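Side-chain contact in glycine cleavage system H protein 1 (Mycobacterium marinum, PDB 3TZU), which probably carries the methylamine group of glycine from the P protein to the T protein on a covalently bound lipoyl cofactor: residues Y16-E21 with A131-L136. Sequence-based numbering, arbitrary orientation.
Sequences YTADHE and AGQNGL. With EDO (1,2-ethanediol), chain G.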
# COMPACT_ATOMS: atom_id res chain seq x y z
N TYR A 16 10.11 0.27 13.63
CA TYR A 16 9.39 0.39 12.36
C TYR A 16 9.88 1.56 11.55
O TYR A 16 10.50 2.48 12.09
CB TYR A 16 7.90 0.57 12.64
CG TYR A 16 7.29 -0.62 13.33
CD1 TYR A 16 7.32 -0.75 14.69
CD2 TYR A 16 6.71 -1.63 12.60
CE1 TYR A 16 6.79 -1.86 15.32
CE2 TYR A 16 6.14 -2.72 13.21
CZ TYR A 16 6.20 -2.84 14.58
OH TYR A 16 5.64 -3.93 15.18
N THR A 17 9.56 1.54 10.26
CA THR A 17 9.81 2.69 9.40
C THR A 17 8.54 3.27 8.82
O THR A 17 7.53 2.60 8.73
CB THR A 17 10.80 2.35 8.29
OG1 THR A 17 10.19 1.49 7.33
CG2 THR A 17 12.04 1.68 8.88
N ALA A 18 8.60 4.54 8.42
CA ALA A 18 7.52 5.20 7.70
C ALA A 18 7.18 4.48 6.38
O ALA A 18 6.05 4.58 5.88
CB ALA A 18 7.88 6.67 7.45
N ASP A 19 8.14 3.74 5.83
CA ASP A 19 7.91 2.96 4.60
C ASP A 19 7.33 1.54 4.82
O ASP A 19 7.36 0.71 3.91
CB ASP A 19 9.19 2.92 3.78
CG ASP A 19 9.60 4.31 3.28
OD1 ASP A 19 8.74 5.20 3.12
OD2 ASP A 19 10.79 4.54 3.06
N HIS A 20 6.80 1.29 6.03
CA HIS A 20 6.06 0.06 6.34
C HIS A 20 6.88 -1.20 6.43
O HIS A 20 6.42 -2.28 6.07
CB HIS A 20 4.88 -0.12 5.39
CG HIS A 20 3.97 1.06 5.35
ND1 HIS A 20 3.24 1.43 6.39
CD2 HIS A 20 3.75 2.01 4.35
CE1 HIS A 20 2.55 2.55 6.08
NE2 HIS A 20 2.87 2.90 4.82
N GLU A 21 8.09 -1.05 6.96
CA GLU A 21 8.93 -2.15 7.34
C GLU A 21 9.14 -2.17 8.82
O GLU A 21 8.87 -1.19 9.50
CB GLU A 21 10.25 -2.07 6.60
CG GLU A 21 10.02 -2.22 5.12
CD GLU A 21 11.25 -2.32 4.26
OE1 GLU A 21 12.29 -2.85 4.68
OE2 GLU A 21 11.15 -1.89 3.10
N ALA A 131 1.80 3.16 14.56
CA ALA A 131 0.35 2.98 14.64
C ALA A 131 -0.36 4.31 14.46
O ALA A 131 -1.34 4.37 13.72
CB ALA A 131 -0.06 2.33 15.95
N GLY A 132 0.16 5.36 15.12
CA GLY A 132 -0.36 6.74 15.00
C GLY A 132 -0.27 7.34 13.60
O GLY A 132 -1.21 8.00 13.14
N GLN A 133 0.83 7.10 12.90
CA GLN A 133 0.93 7.52 11.51
C GLN A 133 -0.09 6.81 10.60
O GLN A 133 -0.30 7.27 9.49
CB GLN A 133 2.32 7.22 10.93
CG GLN A 133 3.43 8.12 11.46
CD GLN A 133 4.69 8.09 10.60
OE1 GLN A 133 4.76 7.37 9.59
NE2 GLN A 133 5.71 8.87 11.01
N ASN A 134 -0.64 5.68 11.05
CA ASN A 134 -1.50 4.84 10.20
C ASN A 134 -2.99 4.81 10.65
O ASN A 134 -3.75 3.90 10.28
CB ASN A 134 -0.91 3.44 10.10
CG ASN A 134 0.34 3.40 9.24
OD1 ASN A 134 0.26 3.65 8.05
ND2 ASN A 134 1.51 3.10 9.84
N GLY A 135 -3.39 5.82 11.42
CA GLY A 135 -4.76 5.95 11.93
C GLY A 135 -5.27 4.78 12.76
O GLY A 135 -6.47 4.50 12.74
N LEU A 136 -4.37 4.10 13.47
CA LEU A 136 -4.72 2.96 14.33
C LEU A 136 -4.71 3.39 15.81
O LEU A 136 -4.35 2.62 16.71
CB LEU A 136 -3.75 1.78 14.09
CG LEU A 136 -3.62 1.24 12.65
CD1 LEU A 136 -2.50 0.21 12.52
CD2 LEU A 136 -4.94 0.65 12.17
C1 EDO G . 7.18 -1.86 2.01
O1 EDO G . 6.61 -2.67 0.96
C2 EDO G . 8.66 -1.66 1.72
O2 EDO G . 9.16 -0.33 2.01
O HOH W 1 3.65 5.14 8.17
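Ala18 and His20, in the type I turn from Thr17 to His20 that links strands 15-16 and 21-23, meet Gln133 and Asn134, where helix 127-133 gives way to the C-terminal tail, with Ala18 CA and Gln133 CA 8.0 Å apart. The turn is closed by His20 N to Thr17 O at 3.1 Å, while Ala131 O accepts from both Asn134 N and Leu136 N. His20 turns its imidazole edge to the Asn134 amide: CE1 lies 3.2 Å from Asn134 OD1, near the ring plane, with ring and amide tilted 44° apart. This is a close approach of the ring's carbon corner and not a conventional hydrogen bond. Tyr130 of the helix serves both partners, its OH bonding His20 ND1 and its O Asn134 ND2; with NE2 held by Glu46 O of the second subunit, the ring's rotation is fixed. On the exposed side, Gln133 extends beyond CG (chi2 -163°) and brings OE1 to 3.8 Å from Ala18 CB. A water 2.9 Å from Gln133 OE1, the shortest of its three bonds, reaches Ala18 O and Asn134 ND2 weakly, a loose link between the segments. Val43 of helix 42-48 touches Asn134, and His20 packs on the same helix. The contact thus joins the C-terminal helix of the GcvH fold to the N-terminal β-hairpin at the subunit interface, where Asp19 packs on Lys76 of the second subunit, the predicted lipoylation site, unmodified here.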